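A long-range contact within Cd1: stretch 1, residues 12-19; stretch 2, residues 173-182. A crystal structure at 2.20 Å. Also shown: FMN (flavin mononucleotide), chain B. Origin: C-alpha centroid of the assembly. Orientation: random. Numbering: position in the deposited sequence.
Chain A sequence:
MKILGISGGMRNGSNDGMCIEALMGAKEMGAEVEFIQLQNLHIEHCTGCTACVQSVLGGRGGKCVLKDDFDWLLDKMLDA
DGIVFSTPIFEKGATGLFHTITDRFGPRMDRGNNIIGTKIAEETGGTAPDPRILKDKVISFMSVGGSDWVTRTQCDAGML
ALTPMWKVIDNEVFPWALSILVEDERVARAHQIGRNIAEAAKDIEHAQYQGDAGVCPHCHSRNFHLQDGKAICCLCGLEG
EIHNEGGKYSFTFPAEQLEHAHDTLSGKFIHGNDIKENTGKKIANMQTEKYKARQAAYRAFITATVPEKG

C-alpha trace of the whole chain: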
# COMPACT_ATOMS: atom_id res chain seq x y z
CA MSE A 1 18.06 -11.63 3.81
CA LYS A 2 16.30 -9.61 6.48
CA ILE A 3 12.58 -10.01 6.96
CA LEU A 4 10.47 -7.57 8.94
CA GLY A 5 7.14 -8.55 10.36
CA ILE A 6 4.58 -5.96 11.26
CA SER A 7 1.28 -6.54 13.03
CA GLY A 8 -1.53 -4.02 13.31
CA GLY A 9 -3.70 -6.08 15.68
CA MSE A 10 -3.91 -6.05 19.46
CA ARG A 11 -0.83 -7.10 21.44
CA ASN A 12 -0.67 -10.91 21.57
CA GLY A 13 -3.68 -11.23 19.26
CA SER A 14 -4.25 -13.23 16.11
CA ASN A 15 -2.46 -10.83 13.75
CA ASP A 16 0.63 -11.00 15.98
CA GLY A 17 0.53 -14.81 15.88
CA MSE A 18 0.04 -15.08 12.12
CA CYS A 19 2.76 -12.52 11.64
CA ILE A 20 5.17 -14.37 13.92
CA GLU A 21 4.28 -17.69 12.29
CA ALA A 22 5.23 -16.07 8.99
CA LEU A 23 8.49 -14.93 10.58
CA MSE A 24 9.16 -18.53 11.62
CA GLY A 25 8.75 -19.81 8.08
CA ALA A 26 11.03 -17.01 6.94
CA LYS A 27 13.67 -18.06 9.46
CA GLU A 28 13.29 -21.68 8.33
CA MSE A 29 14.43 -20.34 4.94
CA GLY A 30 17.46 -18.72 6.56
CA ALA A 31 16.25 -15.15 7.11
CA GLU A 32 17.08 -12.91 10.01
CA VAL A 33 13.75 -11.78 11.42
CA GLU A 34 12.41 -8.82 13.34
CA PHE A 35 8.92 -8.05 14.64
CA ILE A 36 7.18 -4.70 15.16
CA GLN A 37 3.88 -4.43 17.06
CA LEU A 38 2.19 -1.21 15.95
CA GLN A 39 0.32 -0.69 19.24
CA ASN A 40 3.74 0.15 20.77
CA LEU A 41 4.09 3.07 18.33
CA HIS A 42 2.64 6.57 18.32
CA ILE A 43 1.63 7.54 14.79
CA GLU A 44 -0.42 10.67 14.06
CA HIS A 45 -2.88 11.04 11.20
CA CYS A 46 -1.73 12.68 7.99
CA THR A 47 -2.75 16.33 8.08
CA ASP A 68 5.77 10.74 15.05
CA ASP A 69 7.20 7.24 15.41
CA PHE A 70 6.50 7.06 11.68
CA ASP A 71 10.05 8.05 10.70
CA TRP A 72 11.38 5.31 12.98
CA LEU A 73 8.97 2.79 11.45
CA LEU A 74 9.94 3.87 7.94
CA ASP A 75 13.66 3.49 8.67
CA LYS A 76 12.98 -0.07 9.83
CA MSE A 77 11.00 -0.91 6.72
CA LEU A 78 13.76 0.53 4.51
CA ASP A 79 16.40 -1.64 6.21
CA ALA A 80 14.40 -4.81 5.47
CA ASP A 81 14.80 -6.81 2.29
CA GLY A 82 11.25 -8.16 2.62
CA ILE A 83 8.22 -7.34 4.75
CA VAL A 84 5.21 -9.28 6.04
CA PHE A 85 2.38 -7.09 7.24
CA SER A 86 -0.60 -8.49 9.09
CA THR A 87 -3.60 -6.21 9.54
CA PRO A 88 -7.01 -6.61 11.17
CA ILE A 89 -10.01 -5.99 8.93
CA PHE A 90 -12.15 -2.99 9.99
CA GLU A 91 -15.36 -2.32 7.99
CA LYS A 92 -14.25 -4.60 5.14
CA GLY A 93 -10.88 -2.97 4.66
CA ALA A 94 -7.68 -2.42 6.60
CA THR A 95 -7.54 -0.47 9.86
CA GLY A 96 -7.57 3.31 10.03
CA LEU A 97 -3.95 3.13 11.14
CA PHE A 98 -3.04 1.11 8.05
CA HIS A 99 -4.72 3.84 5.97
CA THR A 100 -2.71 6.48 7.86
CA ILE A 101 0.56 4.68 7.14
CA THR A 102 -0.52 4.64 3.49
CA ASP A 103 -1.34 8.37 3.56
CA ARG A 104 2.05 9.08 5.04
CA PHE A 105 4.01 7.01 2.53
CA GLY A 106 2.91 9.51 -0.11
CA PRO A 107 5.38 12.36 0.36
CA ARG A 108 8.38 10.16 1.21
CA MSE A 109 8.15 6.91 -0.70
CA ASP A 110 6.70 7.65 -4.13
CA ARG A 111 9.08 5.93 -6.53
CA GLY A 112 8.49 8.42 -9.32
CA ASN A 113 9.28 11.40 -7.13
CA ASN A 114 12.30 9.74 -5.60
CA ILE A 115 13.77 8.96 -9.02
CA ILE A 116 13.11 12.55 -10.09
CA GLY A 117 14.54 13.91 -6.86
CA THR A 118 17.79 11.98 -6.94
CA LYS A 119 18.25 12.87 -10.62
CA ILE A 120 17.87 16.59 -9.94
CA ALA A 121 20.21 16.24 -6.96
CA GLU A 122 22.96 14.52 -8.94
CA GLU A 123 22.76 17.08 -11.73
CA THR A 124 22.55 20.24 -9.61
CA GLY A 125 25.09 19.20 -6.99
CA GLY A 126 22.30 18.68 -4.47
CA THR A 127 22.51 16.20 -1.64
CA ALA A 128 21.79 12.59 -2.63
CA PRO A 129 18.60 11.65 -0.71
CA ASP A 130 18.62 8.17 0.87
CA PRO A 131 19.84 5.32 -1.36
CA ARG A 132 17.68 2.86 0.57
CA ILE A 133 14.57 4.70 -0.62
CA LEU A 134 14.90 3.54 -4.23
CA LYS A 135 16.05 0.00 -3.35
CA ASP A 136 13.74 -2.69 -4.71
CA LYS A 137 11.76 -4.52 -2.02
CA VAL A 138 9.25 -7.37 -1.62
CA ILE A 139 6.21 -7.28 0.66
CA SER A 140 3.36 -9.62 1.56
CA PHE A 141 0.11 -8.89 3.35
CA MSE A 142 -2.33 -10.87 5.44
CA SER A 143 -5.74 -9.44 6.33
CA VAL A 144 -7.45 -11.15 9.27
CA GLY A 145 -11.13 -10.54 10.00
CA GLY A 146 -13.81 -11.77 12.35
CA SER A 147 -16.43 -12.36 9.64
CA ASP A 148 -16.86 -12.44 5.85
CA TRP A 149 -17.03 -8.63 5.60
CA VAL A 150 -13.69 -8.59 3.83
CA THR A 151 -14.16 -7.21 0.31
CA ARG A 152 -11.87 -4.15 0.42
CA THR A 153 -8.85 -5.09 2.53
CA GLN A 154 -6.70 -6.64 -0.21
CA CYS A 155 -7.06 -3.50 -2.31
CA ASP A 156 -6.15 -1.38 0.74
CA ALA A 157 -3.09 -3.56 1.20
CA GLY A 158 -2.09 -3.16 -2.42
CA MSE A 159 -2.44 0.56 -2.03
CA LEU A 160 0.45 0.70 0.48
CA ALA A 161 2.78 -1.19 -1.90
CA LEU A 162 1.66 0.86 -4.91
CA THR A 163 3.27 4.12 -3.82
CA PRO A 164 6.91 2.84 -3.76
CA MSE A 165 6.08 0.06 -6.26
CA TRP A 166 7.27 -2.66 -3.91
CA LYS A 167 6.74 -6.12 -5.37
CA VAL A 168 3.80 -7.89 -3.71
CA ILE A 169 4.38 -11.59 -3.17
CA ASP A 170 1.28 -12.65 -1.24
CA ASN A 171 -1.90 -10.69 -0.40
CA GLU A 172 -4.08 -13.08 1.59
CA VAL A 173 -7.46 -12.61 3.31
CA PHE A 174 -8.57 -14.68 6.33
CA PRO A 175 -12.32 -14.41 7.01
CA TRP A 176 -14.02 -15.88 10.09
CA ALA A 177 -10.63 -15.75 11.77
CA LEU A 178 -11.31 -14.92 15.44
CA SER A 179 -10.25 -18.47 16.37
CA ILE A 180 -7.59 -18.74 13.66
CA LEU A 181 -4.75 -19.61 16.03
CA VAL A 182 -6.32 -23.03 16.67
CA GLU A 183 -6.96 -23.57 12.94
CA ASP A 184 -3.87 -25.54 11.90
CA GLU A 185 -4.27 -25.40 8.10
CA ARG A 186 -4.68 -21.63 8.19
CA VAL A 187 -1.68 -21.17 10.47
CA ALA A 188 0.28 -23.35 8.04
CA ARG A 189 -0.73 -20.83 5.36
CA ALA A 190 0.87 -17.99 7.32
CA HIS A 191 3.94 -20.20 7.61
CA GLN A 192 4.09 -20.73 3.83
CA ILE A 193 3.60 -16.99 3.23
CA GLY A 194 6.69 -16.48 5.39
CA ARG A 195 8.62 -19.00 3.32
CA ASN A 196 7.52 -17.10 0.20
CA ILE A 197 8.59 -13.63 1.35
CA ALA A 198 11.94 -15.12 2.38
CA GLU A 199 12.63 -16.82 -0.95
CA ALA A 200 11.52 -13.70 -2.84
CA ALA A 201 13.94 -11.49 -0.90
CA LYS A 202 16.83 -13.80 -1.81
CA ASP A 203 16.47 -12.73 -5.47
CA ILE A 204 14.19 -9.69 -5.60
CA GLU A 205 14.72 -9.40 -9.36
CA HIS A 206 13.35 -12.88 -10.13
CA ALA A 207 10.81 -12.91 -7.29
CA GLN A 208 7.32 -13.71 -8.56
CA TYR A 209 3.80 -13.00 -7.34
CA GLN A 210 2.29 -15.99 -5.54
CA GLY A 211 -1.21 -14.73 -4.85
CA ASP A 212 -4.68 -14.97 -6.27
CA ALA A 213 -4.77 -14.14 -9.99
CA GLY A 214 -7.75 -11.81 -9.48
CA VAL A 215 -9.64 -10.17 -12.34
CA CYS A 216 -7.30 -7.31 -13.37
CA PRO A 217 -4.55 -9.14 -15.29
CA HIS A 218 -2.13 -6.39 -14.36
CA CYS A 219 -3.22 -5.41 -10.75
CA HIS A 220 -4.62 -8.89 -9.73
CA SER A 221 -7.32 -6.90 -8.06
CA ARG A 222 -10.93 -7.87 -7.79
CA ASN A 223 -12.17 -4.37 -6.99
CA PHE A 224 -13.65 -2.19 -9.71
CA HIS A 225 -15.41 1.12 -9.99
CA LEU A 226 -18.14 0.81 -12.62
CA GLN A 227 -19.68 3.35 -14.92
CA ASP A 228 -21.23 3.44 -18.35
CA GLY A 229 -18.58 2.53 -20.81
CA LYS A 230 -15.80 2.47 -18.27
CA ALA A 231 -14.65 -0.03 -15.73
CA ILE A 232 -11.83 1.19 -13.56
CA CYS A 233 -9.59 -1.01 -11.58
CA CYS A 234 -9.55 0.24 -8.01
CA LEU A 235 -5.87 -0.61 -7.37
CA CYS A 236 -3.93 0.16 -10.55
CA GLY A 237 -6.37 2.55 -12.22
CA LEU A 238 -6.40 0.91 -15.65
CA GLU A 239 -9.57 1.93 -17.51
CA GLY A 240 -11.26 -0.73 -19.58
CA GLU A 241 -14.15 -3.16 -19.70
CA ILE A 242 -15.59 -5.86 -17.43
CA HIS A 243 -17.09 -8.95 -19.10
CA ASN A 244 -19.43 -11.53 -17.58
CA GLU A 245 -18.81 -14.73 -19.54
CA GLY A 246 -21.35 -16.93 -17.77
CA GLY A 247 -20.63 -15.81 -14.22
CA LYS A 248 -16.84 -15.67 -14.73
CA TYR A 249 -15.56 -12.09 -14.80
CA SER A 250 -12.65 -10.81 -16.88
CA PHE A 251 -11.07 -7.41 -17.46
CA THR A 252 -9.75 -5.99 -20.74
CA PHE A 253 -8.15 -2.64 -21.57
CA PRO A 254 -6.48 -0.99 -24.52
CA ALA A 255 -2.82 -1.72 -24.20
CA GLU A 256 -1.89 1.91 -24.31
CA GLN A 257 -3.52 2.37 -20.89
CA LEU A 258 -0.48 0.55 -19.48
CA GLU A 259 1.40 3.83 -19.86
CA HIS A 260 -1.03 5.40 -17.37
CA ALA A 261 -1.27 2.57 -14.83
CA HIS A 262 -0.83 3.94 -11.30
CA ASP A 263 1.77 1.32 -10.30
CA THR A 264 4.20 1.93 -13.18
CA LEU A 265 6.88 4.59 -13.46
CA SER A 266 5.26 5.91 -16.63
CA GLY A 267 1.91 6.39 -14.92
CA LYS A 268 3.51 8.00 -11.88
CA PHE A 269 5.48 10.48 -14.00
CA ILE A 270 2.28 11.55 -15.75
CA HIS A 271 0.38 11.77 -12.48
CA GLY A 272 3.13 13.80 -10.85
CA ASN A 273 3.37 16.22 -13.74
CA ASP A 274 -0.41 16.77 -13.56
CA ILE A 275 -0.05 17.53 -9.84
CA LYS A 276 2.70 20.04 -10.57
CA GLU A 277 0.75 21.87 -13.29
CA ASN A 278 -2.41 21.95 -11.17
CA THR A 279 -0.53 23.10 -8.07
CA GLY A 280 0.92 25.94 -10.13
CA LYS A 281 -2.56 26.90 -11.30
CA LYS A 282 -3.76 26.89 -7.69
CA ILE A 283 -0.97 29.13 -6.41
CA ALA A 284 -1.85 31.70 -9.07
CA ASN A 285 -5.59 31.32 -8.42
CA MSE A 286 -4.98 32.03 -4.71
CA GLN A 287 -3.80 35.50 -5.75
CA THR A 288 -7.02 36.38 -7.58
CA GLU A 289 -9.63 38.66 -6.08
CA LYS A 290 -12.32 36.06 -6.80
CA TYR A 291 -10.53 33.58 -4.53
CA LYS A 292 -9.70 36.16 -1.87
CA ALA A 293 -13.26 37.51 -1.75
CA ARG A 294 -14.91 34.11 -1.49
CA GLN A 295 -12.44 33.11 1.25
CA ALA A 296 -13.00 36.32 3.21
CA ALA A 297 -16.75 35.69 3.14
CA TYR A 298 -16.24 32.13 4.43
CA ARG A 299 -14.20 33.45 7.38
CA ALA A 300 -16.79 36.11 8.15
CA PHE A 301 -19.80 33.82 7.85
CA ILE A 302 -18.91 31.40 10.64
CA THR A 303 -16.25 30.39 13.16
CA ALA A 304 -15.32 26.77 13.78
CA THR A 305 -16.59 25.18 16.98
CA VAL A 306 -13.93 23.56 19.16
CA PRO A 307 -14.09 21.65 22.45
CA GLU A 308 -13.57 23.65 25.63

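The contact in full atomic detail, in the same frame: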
# COMPACT_ATOMS: atom_id res chain seq x y z
N ASN A 12 -0.47 -9.50 21.30
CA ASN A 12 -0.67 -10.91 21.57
C ASN A 12 -1.95 -11.45 20.95
O ASN A 12 -2.46 -12.49 21.39
CB ASN A 12 -0.66 -11.20 23.09
CG ASN A 12 0.62 -10.70 23.78
OD1 ASN A 12 1.71 -10.66 23.20
ND2 ASN A 12 0.48 -10.29 25.03
N GLY A 13 -2.49 -10.78 19.94
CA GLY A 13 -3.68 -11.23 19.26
C GLY A 13 -3.36 -12.12 18.07
O GLY A 13 -2.24 -12.59 17.89
N SER A 14 -4.38 -12.31 17.23
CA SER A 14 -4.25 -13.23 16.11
C SER A 14 -3.33 -12.68 15.02
O SER A 14 -2.56 -13.43 14.40
CB SER A 14 -5.64 -13.54 15.55
OG SER A 14 -6.43 -14.21 16.55
N ASN A 15 -3.38 -11.38 14.74
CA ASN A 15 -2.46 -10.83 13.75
C ASN A 15 -1.01 -10.98 14.18
O ASN A 15 -0.14 -11.28 13.35
CB ASN A 15 -2.80 -9.37 13.45
CG ASN A 15 -4.04 -9.23 12.57
OD1 ASN A 15 -3.93 -9.22 11.33
ND2 ASN A 15 -5.22 -9.17 13.20
N ASP A 16 -0.71 -10.76 15.47
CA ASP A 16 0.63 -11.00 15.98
C ASP A 16 1.06 -12.44 15.70
O ASP A 16 2.15 -12.69 15.18
CB ASP A 16 0.71 -10.74 17.49
CG ASP A 16 0.79 -9.25 17.85
OD1 ASP A 16 0.58 -8.36 16.99
OD2 ASP A 16 1.06 -8.96 19.03
N GLY A 17 0.19 -13.39 16.06
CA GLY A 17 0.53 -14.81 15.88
C GLY A 17 0.79 -15.18 14.44
O GLY A 17 1.81 -15.80 14.12
N MSE A 18 -0.12 -14.80 13.54
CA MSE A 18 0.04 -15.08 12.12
C MSE A 18 1.31 -14.44 11.59
O MSE A 18 2.03 -15.01 10.77
CB MSE A 18 -1.16 -14.57 11.31
CG MSE A 18 -2.46 -15.21 11.72
SE MSE A 18 -2.55 -17.07 11.07
CE MSE A 18 -2.96 -16.68 9.19
N CYS A 19 1.56 -13.21 12.05
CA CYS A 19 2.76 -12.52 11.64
C CYS A 19 4.00 -13.28 12.12
O CYS A 19 4.94 -13.52 11.36
CB CYS A 19 2.74 -11.09 12.17
SG CYS A 19 4.10 -10.09 11.54
N VAL A 173 -6.35 -13.01 2.45
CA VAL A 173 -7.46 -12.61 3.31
C VAL A 173 -7.90 -13.81 4.13
O VAL A 173 -8.08 -14.90 3.57
CB VAL A 173 -8.65 -12.06 2.50
CG1 VAL A 173 -9.85 -11.89 3.42
CG2 VAL A 173 -8.29 -10.75 1.91
N PHE A 174 -8.11 -13.61 5.43
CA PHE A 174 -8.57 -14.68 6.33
C PHE A 174 -9.90 -14.29 6.97
O PHE A 174 -9.93 -13.65 8.03
CB PHE A 174 -7.53 -14.98 7.41
CG PHE A 174 -6.22 -15.49 6.86
CD1 PHE A 174 -6.02 -16.84 6.64
CD2 PHE A 174 -5.19 -14.60 6.58
CE1 PHE A 174 -4.82 -17.31 6.15
CE2 PHE A 174 -3.98 -15.07 6.08
CZ PHE A 174 -3.80 -16.42 5.87
N PRO A 175 -11.02 -14.68 6.38
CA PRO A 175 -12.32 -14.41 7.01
C PRO A 175 -12.61 -15.41 8.12
O PRO A 175 -11.96 -16.45 8.25
CB PRO A 175 -13.31 -14.56 5.85
CG PRO A 175 -12.68 -15.63 4.99
CD PRO A 175 -11.17 -15.39 5.10
N TRP A 176 -13.58 -15.04 8.96
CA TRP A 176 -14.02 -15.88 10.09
C TRP A 176 -12.85 -16.35 10.93
O TRP A 176 -12.73 -17.53 11.27
CB TRP A 176 -14.83 -17.09 9.59
CG TRP A 176 -16.01 -16.73 8.75
CD1 TRP A 176 -16.15 -16.93 7.41
CD2 TRP A 176 -17.21 -16.09 9.20
NE1 TRP A 176 -17.37 -16.44 6.98
CE2 TRP A 176 -18.04 -15.92 8.06
CE3 TRP A 176 -17.66 -15.64 10.44
CZ2 TRP A 176 -19.30 -15.33 8.13
CZ3 TRP A 176 -18.92 -15.04 10.51
CH2 TRP A 176 -19.72 -14.90 9.36
N ALA A 177 -11.96 -15.41 11.27
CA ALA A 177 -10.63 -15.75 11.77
C ALA A 177 -10.41 -15.37 13.24
O ALA A 177 -9.26 -15.24 13.67
CB ALA A 177 -9.57 -15.09 10.89
N LEU A 178 -11.48 -15.21 14.03
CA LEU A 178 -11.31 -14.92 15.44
C LEU A 178 -10.59 -16.06 16.15
O LEU A 178 -9.79 -15.82 17.06
CB LEU A 178 -12.65 -14.66 16.12
CG LEU A 178 -13.37 -13.32 15.96
CD1 LEU A 178 -14.48 -13.23 16.99
CD2 LEU A 178 -12.42 -12.17 16.11
N SER A 179 -10.88 -17.30 15.76
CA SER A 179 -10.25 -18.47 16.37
C SER A 179 -9.14 -19.05 15.50
O SER A 179 -8.82 -20.24 15.61
CB SER A 179 -11.30 -19.55 16.67
OG SER A 179 -12.12 -19.15 17.75
N ILE A 180 -8.50 -18.21 14.67
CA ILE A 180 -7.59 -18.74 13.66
C ILE A 180 -6.37 -19.40 14.27
O ILE A 180 -5.77 -20.28 13.64
CB ILE A 180 -7.16 -17.64 12.68
CG1 ILE A 180 -6.32 -18.25 11.55
CG2 ILE A 180 -6.39 -16.55 13.42
CD1 ILE A 180 -6.30 -17.42 10.24
N LEU A 181 -5.96 -19.01 15.48
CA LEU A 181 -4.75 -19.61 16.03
C LEU A 181 -4.93 -21.06 16.49
O LEU A 181 -3.93 -21.71 16.81
CB LEU A 181 -4.22 -18.75 17.17
CG LEU A 181 -3.75 -17.35 16.73
CD1 LEU A 181 -3.08 -16.62 17.85
CD2 LEU A 181 -2.83 -17.42 15.52
N VAL A 182 -6.15 -21.59 16.50
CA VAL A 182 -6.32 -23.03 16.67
C VAL A 182 -6.74 -23.70 15.37
O VAL A 182 -7.17 -24.86 15.38
CB VAL A 182 -7.31 -23.38 17.79
CG1 VAL A 182 -6.82 -22.84 19.13
CG2 VAL A 182 -8.70 -22.86 17.48
N1 FMN B . -13.98 -8.26 10.92
C2 FMN B . -14.39 -8.56 9.69
O2 FMN B . -14.18 -9.74 9.42
N3 FMN B . -14.97 -7.63 8.88
C4 FMN B . -15.10 -6.36 9.32
O4 FMN B . -15.60 -5.43 8.71
C4A FMN B . -14.66 -6.03 10.68
N5 FMN B . -14.76 -4.82 11.19
C5A FMN B . -14.33 -4.49 12.41
C6 FMN B . -14.45 -3.21 12.91
C7 FMN B . -13.99 -2.88 14.19
C7M FMN B . -14.14 -1.48 14.73
C8 FMN B . -13.39 -3.94 15.03
C8M FMN B . -12.91 -3.61 16.42
C9 FMN B . -13.29 -5.22 14.52
C9A FMN B . -13.72 -5.53 13.24
N10 FMN B . -13.64 -6.83 12.74
C10 FMN B . -14.07 -7.08 11.46
C1' FMN B . -13.00 -7.85 13.57
C2' FMN B . -11.47 -7.73 13.50
O2' FMN B . -10.95 -7.97 12.21
C3' FMN B . -10.81 -8.65 14.57
O3' FMN B . -11.16 -8.27 15.87
C4' FMN B . -9.27 -8.74 14.41
O4' FMN B . -8.89 -9.52 13.29
C5' FMN B . -8.63 -9.24 15.69
O5' FMN B . -7.25 -9.36 15.60
P FMN B . -6.18 -9.30 16.67
O1P FMN B . -4.94 -9.32 16.05
O2P FMN B . -6.37 -8.09 17.35
O3P FMN B . -6.42 -10.52 17.37
O HOH W 1 -7.03 -16.93 17.37

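Stretch 1 enters as a loop at Asn-12, places Gly-13 at the N-cap position and runs as helix from Ser-14 onward, its first turns closed by backbone hydrogen bonds from Gly-17 N to Gly-13 O (3.1 Å) and from Met-18 N to Ser-14 O (2.9 Å). Ahead of the helix, Asn-12 N donates to Asp-16 OD2 (2.8 Å), which ties the incoming loop to the first turn. Stretch 2 leaves a strand at Phe-174, passes through a loop and folds into a type I beta turn from Ala-177 to Ile-180, whose closing bond, Ile-180 N to Ala-177 O (3.2 Å), is weak; Ile-180 and Leu-181 lie in a short 3-10 segment. The backbones come nearest where Ser-14 CA lies 6.4 Å from Leu-181 CA. No direct hydrogen bond joins the stretches, so the contact rests on apolar packing and one bridging water.

The oxygen of that water accepts from Leu-181 N (3.0 Å), donates to Leu-178 O (3.0 Å) and hydrogen-bonds Ser-14 OG (2.9 Å). It thus links the serine hydroxyl to two backbone polar groups of stretch 2, while Ser-14 OG itself remains 3.8 Å from Leu-178 O. The CB of Ser-14 points toward stretch 2 and packs 3.8 Å from Ile-180 CG2. Leu-181 starts sideways, but its end comes nearer: Leu-181 CD1 lies 4.0 Å from Ser-14 CA, and Leu-181 CD2 lies 4.3 Å from Gly-17 CA. Gly-17 leaves room for this approach, since an ideal CB there would sit 3.0 Å from Leu-181 CD2, a clash.

One turn after Ser-14, the selenomethionine Met-18 reaches across with all three chi angles in m. Met-18 CE sits over one face of the Phe-174 ring, 3.6 Å from the ring centroid and 17° off the normal, a CH-pi contact in which the polarised methyl group meets the pi cloud. Met-18 CE also lies 3.6 Å from Ile-180 CD1, so it packs against both the aromatic ring and the isoleucine. Farther back along the side chain, Met-18 CG is 4.4 Å from Leu-181 CD2.

The start of the helix also binds FMN: Ser-14 N donates to FMN O3P (2.7 Å), and Asn-15 N and Asn-15 ND2 each donate to FMN O1P (2.9 Å). An ideal CB on Gly-13 would come within 2.4 Å of FMN O3P, so the bare glycine lets the phosphate sit close to the backbone.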